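Local coordinates for protein homocysteine S-methyltransferase (PDB 5DMM) that catalyses methyl transfer from S-methylmethionine, or less efficiently S-adenosylmethionine, to homocysteine, using a zinc cofactor to make methionine, at residues 36-41 and 78-83; 56-61 and 298-303; 117-122 and 162-167; 171-176 and 210-215. One frame throughout, in Å; residues are numbered along the deposited sequence.

Contact 1. Residues 36-41 and 78-83; sequences DSLWSA and FAARGL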
loop_
_atom_site.group_PDB
_atom_site.type_symbol
_atom_site.label_atom_id
_atom_site.label_comp_id
_atom_site.label_asym_id
_atom_site.label_seq_id
_atom_site.Cartn_x
_atom_site.Cartn_y
_atom_site.Cartn_z
ATOM N N ASP A 36 -10.262 -17.128 -2.683
ATOM C CA ASP A 36 -8.946 -17.385 -2.120
ATOM C C ASP A 36 -8.055 -16.162 -2.262
ATOM O O ASP A 36 -8.451 -15.172 -2.871
ATOM C CB ASP A 36 -8.301 -18.585 -2.806
ATOM C CG ASP A 36 -7.974 -18.311 -4.253
ATOM O OD1 ASP A 36 -6.869 -17.803 -4.514
ATOM O OD2 ASP A 36 -8.825 -18.587 -5.129
ATOM N N SER A 37 -6.842 -16.244 -1.726
ATOM C CA SER A 37 -5.950 -15.092 -1.703
ATOM C C SER A 37 -5.375 -14.744 -3.070
ATOM O O SER A 37 -4.718 -13.719 -3.214
ATOM C CB SER A 37 -4.803 -15.330 -0.720
ATOM O OG SER A 37 -3.869 -16.259 -1.245
ATOM N N LEU A 38 -5.595 -15.590 -4.076
ATOM C CA LEU A 38 -5.091 -15.261 -5.402
ATOM C C LEU A 38 -6.212 -14.718 -6.271
ATOM O O LEU A 38 -6.141 -14.799 -7.499
ATOM C CB LEU A 38 -4.446 -16.483 -6.072
ATOM C CG LEU A 38 -3.294 -17.153 -5.310
ATOM C CD1 LEU A 38 -2.702 -18.301 -6.132
ATOM C CD2 LEU A 38 -2.223 -16.135 -4.910
ATOM N N TRP A 39 -7.237 -14.152 -5.639
ATOM C CA TRP A 39 -8.412 -13.708 -6.379
ATOM C C TRP A 39 -8.070 -12.664 -7.440
ATOM O O TRP A 39 -8.763 -12.568 -8.445
ATOM C CB TRP A 39 -9.489 -13.151 -5.433
ATOM C CG TRP A 39 -9.063 -11.958 -4.616
ATOM C CD1 TRP A 39 -8.624 -11.972 -3.324
ATOM C CD2 TRP A 39 -9.046 -10.583 -5.031
ATOM N NE1 TRP A 39 -8.335 -10.694 -2.907
ATOM C CE2 TRP A 39 -8.583 -9.823 -3.935
ATOM C CE3 TRP A 39 -9.380 -9.921 -6.217
ATOM C CZ2 TRP A 39 -8.438 -8.434 -3.996
ATOM C CZ3 TRP A 39 -9.229 -8.545 -6.277
ATOM C CH2 TRP A 39 -8.762 -7.817 -5.172
ATOM N N SER A 40 -7.008 -11.890 -7.224
ATOM C CA SER A 40 -6.652 -10.842 -8.183
ATOM C C SER A 40 -6.358 -11.405 -9.583
ATOM O O SER A 40 -6.653 -10.756 -10.580
ATOM C CB SER A 40 -5.456 -10.022 -7.674
ATOM O OG SER A 40 -4.345 -10.846 -7.379
ATOM N N ALA A 41 -5.801 -12.611 -9.659
ATOM C CA ALA A 41 -5.495 -13.211 -10.950
ATOM C C ALA A 41 -6.777 -13.459 -11.747
ATOM O O ALA A 41 -6.806 -13.266 -12.962
ATOM C CB ALA A 41 -4.713 -14.510 -10.770
ATOM N N PHE A 78 1.425 -16.625 -8.244
ATOM C CA PHE A 78 0.565 -16.955 -9.377
ATOM C C PHE A 78 1.000 -18.231 -10.101
ATOM O O PHE A 78 0.310 -18.684 -11.025
ATOM C CB PHE A 78 0.503 -15.781 -10.373
ATOM C CG PHE A 78 -0.398 -14.642 -9.939
ATOM C CD1 PHE A 78 -1.151 -14.722 -8.776
ATOM C CD2 PHE A 78 -0.500 -13.495 -10.713
ATOM C CE1 PHE A 78 -1.991 -13.658 -8.380
ATOM C CE2 PHE A 78 -1.333 -12.448 -10.339
ATOM C CZ PHE A 78 -2.081 -12.529 -9.168
ATOM N N ALA A 79 2.115 -18.824 -9.677
ATOM C CA ALA A 79 2.560 -20.085 -10.277
ATOM C C ALA A 79 1.586 -21.200 -9.905
ATOM O O ALA A 79 1.464 -22.188 -10.623
ATOM C CB ALA A 79 3.958 -20.437 -9.842
ATOM N N ALA A 80 0.875 -21.036 -8.793
ATOM C CA ALA A 80 -0.154 -22.011 -8.420
ATOM C C ALA A 80 -1.358 -21.940 -9.350
ATOM O O ALA A 80 -2.240 -22.793 -9.296
ATOM C CB ALA A 80 -0.593 -21.800 -6.973
ATOM N N ARG A 81 -1.407 -20.921 -10.202
ATOM C CA ARG A 81 -2.491 -20.804 -11.177
ATOM C C ARG A 81 -2.003 -21.130 -12.585
ATOM O O ARG A 81 -2.688 -20.857 -13.566
ATOM C CB ARG A 81 -3.095 -19.401 -11.143
ATOM C CG ARG A 81 -3.813 -19.073 -9.842
ATOM C CD ARG A 81 -5.032 -19.959 -9.671
ATOM N NE ARG A 81 -5.756 -19.666 -8.441
ATOM C CZ ARG A 81 -5.671 -20.397 -7.336
ATOM N NH1 ARG A 81 -4.898 -21.475 -7.304
ATOM N NH2 ARG A 81 -6.365 -20.051 -6.262
ATOM N N GLY A 82 -0.806 -21.698 -12.671
ATOM C CA GLY A 82 -0.222 -22.082 -13.945
ATOM C C GLY A 82 0.345 -20.946 -14.779
ATOM O O GLY A 82 0.576 -21.124 -15.971
ATOM N N LEU A 83 0.564 -19.782 -14.166
ATOM C CA LEU A 83 1.127 -18.627 -14.876
ATOM C C LEU A 83 2.634 -18.564 -14.673
ATOM O O LEU A 83 3.124 -18.792 -13.558
ATOM C CB LEU A 83 0.474 -17.318 -14.402
ATOM C CG LEU A 83 -1.055 -17.234 -14.518
ATOM C CD1 LEU A 83 -1.587 -15.946 -13.913
ATOM C CD2 LEU A 83 -1.514 -17.372 -15.966
#
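Asp36 opens the contact with its carboxylate, whose CG stands in the crowded position between the backbone N and the carbonyl carbon (chi1 67°). From there OD1 does two jobs. Asp36 OD1 accepts from Leu38 N at 2.6 Å, an Asx turn set within the type I turn from Asp36 to Trp39, the N-H meeting it from above the carboxylate plane. It also forms a salt bridge with Arg81 NH2, 2.9 Å from Asp36 OD1. Both oxygens lie near NH2 alone, tip to tip, and with the planes 76° apart this is not the flat pairing of two oxygens with two nitrogens.

Leu38 follows, and its CD1 sits over the centre of the guanidinium face, 3.8 Å from Arg81 CZ. The same methyl reaches Ala80 CB, while CD2 lies at the edge of the Phe78 ring. Arg81 is bent at chi2 (-65°), and its CG also packs on Leu38 CD1.

At the start of helix 39-46, Ser40 places OG in the plane of the Phe78 ring, 3.3 Å from Phe78 CZ. Ala41 approaches that ring differently: its CB makes a CH-pi contact over one face, 3.8 Å from the centroid of Phe78. Phe78 also packs on Ser88 and Leu91 of helix 85-109.

The contact thus joins the turn before helix 39-46 to the link between helices 75-78 and 85-109, with apolar packing around Phe78 and a charged pair at the more exposed margin. Sharing OD1 between a backbone N-H and a guanidinium would probably stabilise the ionised carboxylate.

Contact 2. Residues 56-61 and 298-303; sequences LDYYRA and TTPADI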
loop_
_atom_site.group_PDB
_atom_site.type_symbol
_atom_site.label_atom_id
_atom_site.label_comp_id
_atom_site.label_asym_id
_atom_site.label_seq_id
_atom_site.Cartn_x
_atom_site.Cartn_y
_atom_site.Cartn_z
ATOM N N LEU A 56 -12.099 4.296 -9.475
ATOM C CA LEU A 56 -12.810 5.528 -9.806
ATOM C C LEU A 56 -13.697 5.955 -8.635
ATOM O O LEU A 56 -13.772 7.137 -8.291
ATOM C CB LEU A 56 -13.642 5.343 -11.075
ATOM C CG LEU A 56 -14.534 6.524 -11.469
ATOM C CD1 LEU A 56 -13.697 7.775 -11.737
ATOM C CD2 LEU A 56 -15.403 6.160 -12.681
ATOM N N ASP A 57 -14.355 4.977 -8.022
ATOM C CA ASP A 57 -15.162 5.190 -6.817
ATOM C C ASP A 57 -14.379 5.895 -5.699
ATOM O O ASP A 57 -14.871 6.829 -5.042
ATOM C CB ASP A 57 -15.662 3.836 -6.319
ATOM C CG ASP A 57 -16.957 3.927 -5.563
ATOM O OD1 ASP A 57 -17.169 4.924 -4.833
ATOM O OD2 ASP A 57 -17.767 2.982 -5.700
ATOM N N TYR A 58 -13.155 5.436 -5.473
ATOM C CA TYR A 58 -12.339 6.025 -4.416
ATOM C C TYR A 58 -11.857 7.429 -4.787
ATOM O O TYR A 58 -11.816 8.308 -3.927
ATOM C CB TYR A 58 -11.144 5.119 -4.080
ATOM C CG TYR A 58 -11.496 4.024 -3.090
ATOM C CD1 TYR A 58 -11.843 4.344 -1.778
ATOM C CD2 TYR A 58 -11.470 2.672 -3.459
ATOM C CE1 TYR A 58 -12.158 3.376 -0.863
ATOM C CE2 TYR A 58 -11.793 1.677 -2.533
ATOM C CZ TYR A 58 -12.148 2.053 -1.233
ATOM O OH TYR A 58 -12.466 1.122 -0.274
ATOM N N TYR A 59 -11.483 7.654 -6.045
ATOM C CA TYR A 59 -11.097 9.012 -6.439
ATOM C C TYR A 59 -12.285 9.970 -6.251
ATOM O O TYR A 59 -12.105 11.112 -5.848
ATOM C CB TYR A 59 -10.605 9.063 -7.887
ATOM C CG TYR A 59 -9.188 8.560 -8.165
ATOM C CD1 TYR A 59 -8.087 9.003 -7.425
ATOM C CD2 TYR A 59 -8.955 7.672 -9.210
ATOM C CE1 TYR A 59 -6.793 8.554 -7.714
ATOM C CE2 TYR A 59 -7.663 7.222 -9.509
ATOM C CZ TYR A 59 -6.589 7.667 -8.750
ATOM O OH TYR A 59 -5.319 7.231 -9.030
ATOM N N ARG A 60 -13.497 9.494 -6.538
ATOM C CA ARG A 60 -14.705 10.289 -6.333
ATOM C C ARG A 60 -14.923 10.610 -4.860
ATOM O O ARG A 60 -15.366 11.705 -4.520
ATOM C CB ARG A 60 -15.938 9.571 -6.886
ATOM C CG ARG A 60 -16.037 9.580 -8.391
ATOM C CD ARG A 60 -17.308 8.879 -8.860
ATOM N NE ARG A 60 -17.546 9.144 -10.272
ATOM C CZ ARG A 60 -18.158 8.307 -11.094
ATOM N NH1 ARG A 60 -18.592 7.134 -10.643
ATOM N NH2 ARG A 60 -18.336 8.640 -12.366
ATOM N N ALA A 61 -14.597 9.656 -3.990
ATOM C CA ALA A 61 -14.778 9.826 -2.555
ATOM C C ALA A 61 -13.746 10.789 -1.959
ATOM O O ALA A 61 -13.884 11.229 -0.815
ATOM C CB ALA A 61 -14.710 8.483 -1.858
ATOM N N THR A 298 -12.630 -1.412 5.033
ATOM C CA THR A 298 -12.981 -0.030 4.735
ATOM C C THR A 298 -13.541 0.049 3.324
ATOM O O THR A 298 -13.367 -0.858 2.506
ATOM C CB THR A 298 -11.790 0.924 4.885
ATOM O OG1 THR A 298 -10.800 0.619 3.895
ATOM C CG2 THR A 298 -11.199 0.781 6.272
ATOM N N THR A 299 -14.255 1.132 3.060
ATOM C CA THR A 299 -14.946 1.315 1.798
ATOM C C THR A 299 -14.821 2.799 1.443
ATOM O O THR A 299 -14.274 3.583 2.234
ATOM C CB THR A 299 -16.442 0.908 1.907
ATOM O OG1 THR A 299 -17.141 1.932 2.609
ATOM C CG2 THR A 299 -16.620 -0.407 2.651
ATOM N N PRO A 300 -15.328 3.208 0.269
ATOM C CA PRO A 300 -15.283 4.644 -0.039
ATOM C C PRO A 300 -16.033 5.529 0.966
ATOM O O PRO A 300 -15.827 6.752 0.961
ATOM C CB PRO A 300 -15.942 4.713 -1.413
ATOM C CG PRO A 300 -15.568 3.392 -2.052
ATOM C CD PRO A 300 -15.659 2.400 -0.921
ATOM N N ALA A 301 -16.881 4.940 1.808
ATOM C CA ALA A 301 -17.579 5.716 2.843
ATOM C C ALA A 301 -16.582 6.281 3.851
ATOM O O ALA A 301 -16.730 7.412 4.309
ATOM C CB ALA A 301 -18.622 4.871 3.549
ATOM N N ASP A 302 -15.566 5.490 4.191
ATOM C CA ASP A 302 -14.522 5.945 5.113
ATOM C C ASP A 302 -13.700 7.081 4.521
ATOM O O ASP A 302 -13.358 8.038 5.227
ATOM C CB ASP A 302 -13.592 4.795 5.500
ATOM C CG ASP A 302 -14.317 3.665 6.200
ATOM O OD1 ASP A 302 -14.577 3.789 7.420
ATOM O OD2 ASP A 302 -14.614 2.642 5.541
ATOM N N ILE A 303 -13.367 6.964 3.236
ATOM C CA ILE A 303 -12.600 7.995 2.537
ATOM C C ILE A 303 -13.421 9.284 2.439
ATOM O O ILE A 303 -12.905 10.387 2.639
ATOM C CB ILE A 303 -12.174 7.509 1.127
ATOM C CG1 ILE A 303 -11.314 6.254 1.267
ATOM C CG2 ILE A 303 -11.399 8.587 0.396
ATOM C CD1 ILE A 303 -10.148 6.452 2.240
#
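The Tyr58 ring carries Pro300 on one face, where Pro300 CG makes a CH-pi contact 3.8 Å from the ring centroid and 18° off its normal. Ile303 comes to the ring edge instead, its CG1 3.6 Å from Tyr58 CD1. With Tyr58 CG anti to the carbonyl carbon (chi1 -84°), the phenol extends past Pro300 CD until OH lies 3.2 Å from Thr299 CA. That hydroxyl is hydrogen-bonded to Ala22 O, so its polar end is satisfied beyond the two helices. An alanine in place of Tyr58 would remove the surface under Pro300 and the bond to Ala22, and would probably loosen the seating of this helix start.

Beside the ring, Ala61 CB fits against Pro300 CB and Ile303 CG2, each 4.0 Å from it. The Asp57 side chain crosses Pro300 at about a right angle, with Asp57 OD1 3.6 Å from Pro300 CG, while OD2 of the same carboxylate forms a salt bridge with Arg30.

Thr299 is the N-cap: OG1 accepts from Ala301 N, and Asp302 OD2 takes the N-H of Thr299 on its anti lone pair at 2.9 Å, completing a capping box. Thr298, only a few residues past the zinc ligand Cys295, bonds through OG1 to Cys295 O. Helix 48-61 therefore packs by its last turn against the first turn of the C-terminal helix 300-309, with helix 24-29 touching Thr299 and Pro300 and helix 85-109 packing on Tyr59.

Contact 3. Residues 117-122 and 162-167; sequences LVAGSV and ADLLAC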
loop_
_atom_site.group_PDB
_atom_site.type_symbol
_atom_site.label_atom_id
_atom_site.label_comp_id
_atom_site.label_asym_id
_atom_site.label_seq_id
_atom_site.Cartn_x
_atom_site.Cartn_y
_atom_site.Cartn_z
ATOM N N LEU A 117 -2.388 10.304 -7.712
ATOM C CA LEU A 117 -1.296 9.347 -7.801
ATOM C C LEU A 117 -1.796 7.906 -7.938
ATOM O O LEU A 117 -2.955 7.593 -7.609
ATOM C CB LEU A 117 -0.396 9.465 -6.575
ATOM C CG LEU A 117 0.266 10.832 -6.365
ATOM C CD1 LEU A 117 1.023 10.855 -5.054
ATOM C CD2 LEU A 117 1.178 11.162 -7.538
ATOM N N VAL A 118 -0.916 7.046 -8.448
ATOM C CA VAL A 118 -1.130 5.604 -8.433
ATOM C C VAL A 118 0.055 4.940 -7.721
ATOM O O VAL A 118 1.210 5.105 -8.126
ATOM C CB VAL A 118 -1.275 5.024 -9.858
ATOM C CG1 VAL A 118 -1.394 3.491 -9.817
ATOM C CG2 VAL A 118 -2.468 5.637 -10.578
ATOM N N ALA A 119 -0.219 4.206 -6.652
ATOM C CA ALA A 119 0.847 3.521 -5.938
ATOM C C ALA A 119 0.758 2.033 -6.204
ATOM O O ALA A 119 -0.308 1.444 -6.039
ATOM C CB ALA A 119 0.763 3.805 -4.452
ATOM N N GLY A 120 1.875 1.420 -6.593
ATOM C CA GLY A 120 1.886 -0.017 -6.841
ATOM C C GLY A 120 2.038 -0.794 -5.542
ATOM O O GLY A 120 3.024 -0.624 -4.819
ATOM N N SER A 121 1.064 -1.648 -5.238
ATOM C CA SER A 121 1.108 -2.413 -3.998
ATOM C C SER A 121 2.171 -3.513 -4.029
ATOM O O SER A 121 2.186 -4.375 -4.927
ATOM C CB SER A 121 -0.239 -3.047 -3.698
ATOM O OG SER A 121 -0.081 -3.927 -2.608
ATOM N N VAL A 122 3.044 -3.476 -3.026
ATOM C CA VAL A 122 4.042 -4.505 -2.789
ATOM C C VAL A 122 3.799 -5.142 -1.429
ATOM O O VAL A 122 4.101 -4.549 -0.384
ATOM C CB VAL A 122 5.467 -3.922 -2.853
ATOM C CG1 VAL A 122 6.506 -4.921 -2.327
ATOM C CG2 VAL A 122 5.789 -3.508 -4.282
ATOM N N ALA A 162 3.559 3.139 -12.355
ATOM C CA ALA A 162 3.253 3.541 -10.980
ATOM C C ALA A 162 4.058 4.780 -10.590
ATOM O O ALA A 162 5.238 4.875 -10.932
ATOM C CB ALA A 162 3.552 2.397 -10.011
ATOM N N ASP A 163 3.427 5.721 -9.887
ATOM C CA ASP A 163 4.121 6.919 -9.411
ATOM C C ASP A 163 5.024 6.582 -8.250
ATOM O O ASP A 163 6.095 7.180 -8.080
ATOM C CB ASP A 163 3.120 8.002 -9.001
ATOM C CG ASP A 163 2.244 8.424 -10.154
ATOM O OD1 ASP A 163 2.808 8.855 -11.186
ATOM O OD2 ASP A 163 1.005 8.298 -10.040
ATOM N N LEU A 164 4.583 5.636 -7.438
ATOM C CA LEU A 164 5.422 5.140 -6.359
ATOM C C LEU A 164 4.990 3.748 -5.935
ATOM O O LEU A 164 3.992 3.219 -6.421
ATOM C CB LEU A 164 5.395 6.087 -5.166
ATOM C CG LEU A 164 4.113 6.200 -4.350
ATOM C CD1 LEU A 164 4.424 7.055 -3.117
ATOM C CD2 LEU A 164 2.982 6.843 -5.124
ATOM N N LEU A 165 5.776 3.159 -5.042
ATOM C CA LEU A 165 5.540 1.815 -4.557
ATOM C C LEU A 165 5.031 1.894 -3.137
ATOM O O LEU A 165 5.596 2.599 -2.289
ATOM C CB LEU A 165 6.811 0.974 -4.605
ATOM C CG LEU A 165 7.486 0.824 -5.969
ATOM C CD1 LEU A 165 8.777 0.029 -5.862
ATOM C CD2 LEU A 165 6.543 0.136 -6.955
ATOM N N ALA A 166 3.947 1.178 -2.894
ATOM C CA ALA A 166 3.410 1.012 -1.549
ATOM C C ALA A 166 3.893 -0.318 -0.980
ATOM O O ALA A 166 3.257 -1.365 -1.181
ATOM C CB ALA A 166 1.898 1.059 -1.580
ATOM N N CYS A 167 5.034 -0.294 -0.302
ATOM C CA CYS A 167 5.568 -1.503 0.307
ATOM C C CYS A 167 4.885 -1.601 1.662
ATOM O O CYS A 167 5.205 -0.837 2.565
ATOM C CB CYS A 167 7.086 -1.428 0.435
ATOM S SG CYS A 167 7.904 -1.192 -1.168
#
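Asp163 ties the start of this strand pair by its side chain. Asp163 CB, 3.6 Å from Val118 O, leads to a CG held anti to the carbonyl carbon (chi1 -60°) and packed beside Leu117 CD2. At the tip OD2 accepts the backbone N-H of Val118 on its anti lone pair, 2.8 Å from Val118 N and with an N-H...O angle of 159°. The same oxygen forms a salt bridge with Arg103. Asp163 N returns a bond to Val118 O at 2.9 Å, nearly along the C=O axis, and Leu164 N adds a weak one to that carbonyl.

Beyond this clasp the strands run parallel, in register from Ala119 opposite Leu164 to Val122 opposite Cys167, with bonds engaging every second residue of a strand. Gly120 N donates to Leu164 O in the carbonyl plane, Ala166 N to Gly120 O, and Val122 N to Ala166 O, each at 2.8 Å between the named atoms; the last two donors stand well above their carbonyl planes. The segment axes are turned by 40°, in keeping with the strong twist of a barrel.

Ala119, Ser121, Leu164 and Ala166 share one face, where Ala119 CB meets Leu164 CD2 at 3.8 Å. Val122 and Cys167 share the other, touching at 4.0 Å between Val122 CB and Cys167 SG. Ser121 OG bonds to Glu168 and, weakly, to the bound homocysteine, marking its face as the ligand side.

Within the TIM-barrel fold, strands 117-122 and 164-170 are neighbours. Trp192 of strand 191-197 packs on Ala119, Leu164 and Ala166, while helix 143-159 covers Val122 and Leu165, and helix 85-109 covers Val118.

Contact 4. Residues 171-176 and 210-215; sequences PNFSEI and RDVVAL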
loop_
_atom_site.group_PDB
_atom_site.type_symbol
_atom_site.label_atom_id
_atom_site.label_comp_id
_atom_site.label_asym_id
_atom_site.label_seq_id
_atom_site.Cartn_x
_atom_site.Cartn_y
_atom_site.Cartn_z
ATOM N N PRO A 171 6.069 -7.159 8.060
ATOM C CA PRO A 171 6.250 -7.618 9.441
ATOM C C PRO A 171 7.682 -7.985 9.809
ATOM O O PRO A 171 7.953 -8.226 10.985
ATOM C CB PRO A 171 5.391 -8.871 9.479
ATOM C CG PRO A 171 5.634 -9.470 8.091
ATOM C CD PRO A 171 5.847 -8.294 7.145
ATOM N N ASN A 172 8.560 -8.050 8.812
ATOM C CA ASN A 172 9.870 -8.678 8.938
ATOM C C ASN A 172 11.003 -7.725 8.559
ATOM O O ASN A 172 11.040 -7.191 7.448
ATOM C CB ASN A 172 9.905 -9.942 8.062
ATOM C CG ASN A 172 11.218 -10.690 8.156
ATOM O OD1 ASN A 172 12.233 -10.252 7.613
ATOM N ND2 ASN A 172 11.198 -11.842 8.829
ATOM N N PHE A 173 11.922 -7.513 9.499
ATOM C CA PHE A 173 13.021 -6.560 9.349
ATOM C C PHE A 173 14.006 -6.954 8.262
ATOM O O PHE A 173 14.439 -6.102 7.479
ATOM C CB PHE A 173 13.754 -6.405 10.687
ATOM C CG PHE A 173 14.753 -5.287 10.719
ATOM C CD1 PHE A 173 14.434 -4.027 10.245
ATOM C CD2 PHE A 173 16.009 -5.486 11.272
ATOM C CE1 PHE A 173 15.364 -2.985 10.295
ATOM C CE2 PHE A 173 16.943 -4.450 11.328
ATOM C CZ PHE A 173 16.617 -3.199 10.833
ATOM N N SER A 174 14.370 -8.234 8.204
ATOM C CA SER A 174 15.351 -8.659 7.210
ATOM C C SER A 174 14.776 -8.467 5.805
ATOM O O SER A 174 15.494 -8.086 4.884
ATOM C CB SER A 174 15.787 -10.116 7.439
ATOM O OG SER A 174 14.751 -11.034 7.134
ATOM N N GLU A 175 13.471 -8.682 5.648
ATOM C CA GLU A 175 12.828 -8.451 4.353
ATOM C C GLU A 175 12.763 -6.947 4.036
ATOM O O GLU A 175 12.955 -6.530 2.896
ATOM C CB GLU A 175 11.430 -9.076 4.329
ATOM C CG GLU A 175 10.614 -8.733 3.085
ATOM C CD GLU A 175 9.232 -9.360 3.097
ATOM O OE1 GLU A 175 8.680 -9.607 4.195
ATOM O OE2 GLU A 175 8.700 -9.613 1.996
ATOM N N ILE A 176 12.520 -6.127 5.054
ATOM C CA ILE A 176 12.518 -4.682 4.862
ATOM C C ILE A 176 13.882 -4.206 4.348
ATOM O O ILE A 176 13.951 -3.393 3.421
ATOM C CB ILE A 176 12.127 -3.952 6.170
ATOM C CG1 ILE A 176 10.617 -4.137 6.424
ATOM C CG2 ILE A 176 12.490 -2.477 6.079
ATOM C CD1 ILE A 176 10.174 -3.785 7.839
ATOM N N ARG A 210 12.733 1.907 16.371
ATOM C CA ARG A 210 13.873 2.803 16.220
ATOM C C ARG A 210 14.896 2.204 15.244
ATOM O O ARG A 210 15.519 2.928 14.470
ATOM C CB ARG A 210 14.522 3.109 17.591
ATOM C CG ARG A 210 15.307 1.958 18.208
ATOM C CD ARG A 210 15.911 2.333 19.576
ATOM N NE ARG A 210 15.029 1.880 20.647
ATOM C CZ ARG A 210 15.172 0.731 21.297
ATOM N NH1 ARG A 210 14.308 0.389 22.243
ATOM N NH2 ARG A 210 16.187 -0.069 21.004
ATOM N N ASP A 211 15.043 0.881 15.258
ATOM C CA ASP A 211 15.984 0.210 14.367
ATOM C C ASP A 211 15.493 0.207 12.917
ATOM O O ASP A 211 16.299 0.296 11.982
ATOM C CB ASP A 211 16.239 -1.231 14.827
ATOM C CG ASP A 211 16.923 -1.296 16.182
ATOM O OD1 ASP A 211 17.610 -0.321 16.534
ATOM O OD2 ASP A 211 16.781 -2.315 16.887
ATOM N N VAL A 212 14.180 0.104 12.736
ATOM C CA VAL A 212 13.601 0.105 11.392
ATOM C C VAL A 212 13.757 1.487 10.781
ATOM O O VAL A 212 14.194 1.627 9.642
ATOM C CB VAL A 212 12.118 -0.300 11.406
ATOM C CG1 VAL A 212 11.564 -0.343 9.977
ATOM C CG2 VAL A 212 11.946 -1.662 12.084
ATOM N N VAL A 213 13.418 2.512 11.558
ATOM C CA VAL A 213 13.516 3.892 11.105
ATOM C C VAL A 213 14.966 4.251 10.798
ATOM O O VAL A 213 15.258 4.876 9.781
ATOM C CB VAL A 213 12.951 4.878 12.165
ATOM C CG1 VAL A 213 13.254 6.315 11.777
ATOM C CG2 VAL A 213 11.458 4.671 12.354
ATOM N N ALA A 214 15.876 3.840 11.678
ATOM C CA ALA A 214 17.293 4.138 11.496
ATOM C C ALA A 214 17.807 3.513 10.201
ATOM O O ALA A 214 18.539 4.148 9.438
ATOM C CB ALA A 214 18.103 3.646 12.691
ATOM N N LEU A 215 17.402 2.275 9.944
ATOM C CA LEU A 215 17.810 1.608 8.717
ATOM C C LEU A 215 17.312 2.366 7.486
ATOM O O LEU A 215 18.096 2.726 6.607
ATOM C CB LEU A 215 17.293 0.173 8.682
ATOM C CG LEU A 215 17.490 -0.466 7.304
ATOM C CD1 LEU A 215 18.839 -1.151 7.237
ATOM C CD2 LEU A 215 16.343 -1.416 6.957
#
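A single aromatic knob dominates the surface between helices 173-183 and 209-217, neighbours in the outer layer of the TIM barrel that follow strands 164-170 and 191-197, away from the ligand site. Phe173 has CG anti to the backbone N (chi1 -170°), which swings its ring out to the first turns of helix 209-217. Its leading corner, CE1 and CZ, enters the hollow formed by Asp211, Val212 and Leu215: Phe173 CE1 stands 3.7 Å from Val212 CA, and Phe173 CZ is equally far from Asp211 O. Leu215 CD2 closes in obliquely, 3.8 Å from Phe173 CE1, while Val212 CG2 slides past Phe173 CD1.

One turn on, Ile176 makes a smaller bump. Its CG2 touches Leu215 CD2 at 4.1 Å, and its CD1 reaches Val212 CG1. A serine in place of Phe173 would leave that hollow without its ring and would probably weaken the packing.

Asn172 is the N-cap of helix 173-183: OD1 accepts from Glu175 N at 2.8 Å and from Ser174 OG. Phe195 of strand 191-197 and Leu203 of strand 202-203 also pack on Ile176 and Val212. The contact is mainly apolar, with one ring corner on the carbonyl of Asp211, so it rests on fit rather than directional bonds.

How the contacts relate
All four contacts belong to one TIM-barrel domain but sit at different levels of it. Contact 3 lies in the parallel sheet, about 7 Å from the centre of the chain; the other centres lie 15 to 19 Å out. Contacts 1 and 2 interleave along the chain, and contacts 3 and 4 both fall between the two segments of contact 2, which brings the last helix back to helix 48-61. Contact 2 also touches the sheet, Tyr59 OH reaching Leu117 O at 2.8 Å, probably a hydrogen bond. Strand 164-170 leads straight into helix 173-183, linking contacts 3 and 4. Contacts 2 and 4, about 31 Å apart between centres, flank the core that holds homocysteine.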